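Local coordinates for foldase protein PrsA (Bacillus subtilis, PDB 4WO7) that assists the folding of secreted proteins outside the membrane after translocation, and has a peptidyl-prolyl cis-trans isomerase activity that is not essential for this role in vivo, at residues Glu43-Lys48 with Gln239-Lys244. Sequence-based numbering, arbitrary orientation.
Sequences EKVLDK and QKVMKK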
loop_
_atom_site.group_PDB
_atom_site.type_symbol
_atom_site.label_atom_id
_atom_site.label_comp_id
_atom_site.label_asym_id
_atom_site.label_seq_id
_atom_site.Cartn_x
_atom_site.Cartn_y
_atom_site.Cartn_z
ATOM N N GLU A 43 7.491 2.542 22.896
ATOM C CA GLU A 43 8.603 3.475 23.040
ATOM C C GLU A 43 8.861 3.816 24.502
ATOM O O GLU A 43 9.977 4.175 24.861
ATOM C CB GLU A 43 8.372 4.745 22.218
ATOM C CG GLU A 43 7.362 5.733 22.772
ATOM C CD GLU A 43 7.045 6.840 21.772
ATOM O OE1 GLU A 43 7.488 6.741 20.606
ATOM O OE2 GLU A 43 6.354 7.811 22.148
ATOM N N LYS A 44 7.840 3.697 25.344
ATOM C CA LYS A 44 8.038 3.879 26.781
ATOM C C LYS A 44 8.765 2.700 27.396
ATOM O O LYS A 44 9.744 2.869 28.123
ATOM C CB LYS A 44 6.714 4.052 27.514
ATOM C CG LYS A 44 6.183 5.454 27.560
ATOM C CD LYS A 44 5.054 5.530 28.569
ATOM C CE LYS A 44 4.616 6.956 28.785
ATOM N NZ LYS A 44 3.991 7.513 27.560
ATOM N N VAL A 45 8.273 1.503 27.103
ATOM C CA VAL A 45 8.834 0.298 27.689
ATOM C C VAL A 45 10.259 0.119 27.198
ATOM O O VAL A 45 11.168 -0.101 27.998
ATOM C CB VAL A 45 7.961 -0.940 27.377
ATOM C CG1 VAL A 45 8.691 -2.244 27.691
ATOM C CG2 VAL A 45 6.652 -0.854 28.157
ATOM N N LEU A 46 10.463 0.227 25.890
ATOM C CA LEU A 46 11.799 0.042 25.326
ATOM C C LEU A 46 12.793 1.129 25.759
ATOM O O LEU A 46 13.972 0.841 25.962
ATOM C CB LEU A 46 11.735 -0.019 23.799
ATOM C CG LEU A 46 10.947 -1.212 23.251
ATOM C CD1 LEU A 46 10.932 -1.205 21.734
ATOM C CD2 LEU A 46 11.479 -2.535 23.780
ATOM N N ASP A 47 12.338 2.370 25.911
ATOM C CA ASP A 47 13.250 3.443 26.309
ATOM C C ASP A 47 13.783 3.227 27.709
ATOM O O ASP A 47 14.871 3.689 28.054
ATOM C CB ASP A 47 12.561 4.806 26.259
ATOM C CG ASP A 47 13.508 5.949 26.588
ATOM O OD1 ASP A 47 14.691 5.890 26.185
ATOM O OD2 ASP A 47 13.065 6.911 27.253
ATOM N N LYS A 48 13.012 2.512 28.513
ATOM C CA LYS A 48 13.418 2.203 29.872
ATOM C C LYS A 48 14.380 1.014 29.904
ATOM O O LYS A 48 15.276 0.950 30.749
ATOM C CB LYS A 48 12.190 1.957 30.746
ATOM C CG LYS A 48 12.520 1.720 32.201
ATOM C CD LYS A 48 11.256 1.686 33.025
ATOM C CE LYS A 48 11.563 1.562 34.500
ATOM N NZ LYS A 48 10.323 1.641 35.315
ATOM N N GLN A 239 7.182 -7.669 20.669
ATOM C CA GLN A 239 6.004 -8.135 21.391
ATOM C C GLN A 239 6.375 -9.075 22.537
ATOM O O GLN A 239 5.644 -9.184 23.524
ATOM C CB GLN A 239 5.035 -8.831 20.429
ATOM C CG GLN A 239 3.611 -8.938 20.933
ATOM C CD GLN A 239 2.992 -7.594 21.257
ATOM O OE1 GLN A 239 3.481 -6.550 20.821
ATOM N NE2 GLN A 239 1.908 -7.613 22.024
ATOM N N LYS A 240 7.503 -9.766 22.405
ATOM C CA LYS A 240 8.002 -10.587 23.504
ATOM C C LYS A 240 8.369 -9.733 24.704
ATOM O O LYS A 240 8.170 -10.130 25.854
ATOM C CB LYS A 240 9.223 -11.385 23.081
ATOM C CG LYS A 240 8.943 -12.523 22.154
ATOM C CD LYS A 240 10.219 -13.294 21.961
ATOM C CE LYS A 240 10.047 -14.493 21.073
ATOM N NZ LYS A 240 11.358 -15.174 20.968
ATOM N N VAL A 241 8.920 -8.558 24.426
ATOM C CA VAL A 241 9.332 -7.652 25.481
ATOM C C VAL A 241 8.084 -7.096 26.142
ATOM O O VAL A 241 8.042 -6.925 27.360
ATOM C CB VAL A 241 10.198 -6.491 24.946
ATOM C CG1 VAL A 241 10.650 -5.598 26.086
ATOM C CG2 VAL A 241 11.408 -7.019 24.199
HETATM N N MSE A 242 7.062 -6.837 25.331
HETATM C CA MSE A 242 5.840 -6.212 25.813
HETATM C C MSE A 242 5.038 -7.136 26.733
HETATM O O MSE A 242 4.409 -6.667 27.681
HETATM C CB MSE A 242 4.974 -5.766 24.631
HETATM C CG MSE A 242 5.580 -4.644 23.785
HETATM SE SE MSE A 242 6.139 -3.085 24.826
HETATM C CE MSE A 242 4.567 -2.953 25.961
ATOM N N LYS A 243 5.055 -8.440 26.466
ATOM C CA LYS A 243 4.386 -9.388 27.361
ATOM C C LYS A 243 5.071 -9.449 28.721
ATOM O O LYS A 243 4.401 -9.533 29.751
ATOM C CB LYS A 243 4.316 -10.796 26.764
ATOM C CG LYS A 243 3.213 -11.001 25.741
ATOM C CD LYS A 243 3.177 -12.448 25.289
ATOM C CE LYS A 243 1.980 -12.731 24.405
ATOM N NZ LYS A 243 1.949 -14.164 24.010
ATOM N N LYS A 244 6.401 -9.414 28.726
ATOM C CA LYS A 244 7.153 -9.512 29.972
ATOM C C LYS A 244 6.945 -8.265 30.827
ATOM O O LYS A 244 7.313 -8.241 32.001
ATOM C CB LYS A 244 8.648 -9.695 29.701
ATOM C CG LYS A 244 9.036 -11.062 29.162
ATOM C CD LYS A 244 10.548 -11.281 29.252
ATOM C CE LYS A 244 11.242 -11.342 27.890
ATOM N NZ LYS A 244 11.866 -10.063 27.449
#
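Val-45 packs against the selenomethionine Met-242 in a small, wholly apolar contact between two helices that cross almost at right angles (88°), their axes 10.4 Å apart. The Met-242 chain bends twice, about CB-CG (chi2 -52°) and CG-SE (chi3 -44°), which folds the selenium and the terminal methyl against the isopropyl group of Val-45. SE lies 3.8 Å from Val-45 CB, next to the fork of the two methyls, and also meets CG1 of Val-45 at 3.9 Å, while CE of Met-242 turns to the CG2 branch of Val-45 at 3.7 Å. CG1 of Val-45 stands anti to its backbone N and also looks across to CG1 of Val-241, a looser pair at 4.2 Å. That same Val-241 methyl meets CD2 of Leu-46 at 3.9 Å, a single methyl-to-methyl touch; in the leucine CD1 continues the chain away from CA, and the side branch CD2 makes the contact. All four side chains are buried. Ile-247, in a loop, packs on both Val-45 and Met-242. Leu-46 continues onto Leu-93 and Ala-97 of helix 81-101, and Val-241 reaches Asn-101 there as well as Lys-49, so the C-terminal helix 231-244 is packed against the C-terminal end of helix 21-49 and helix 81-101, with Thr-14 of the second subunit also touching Val-45.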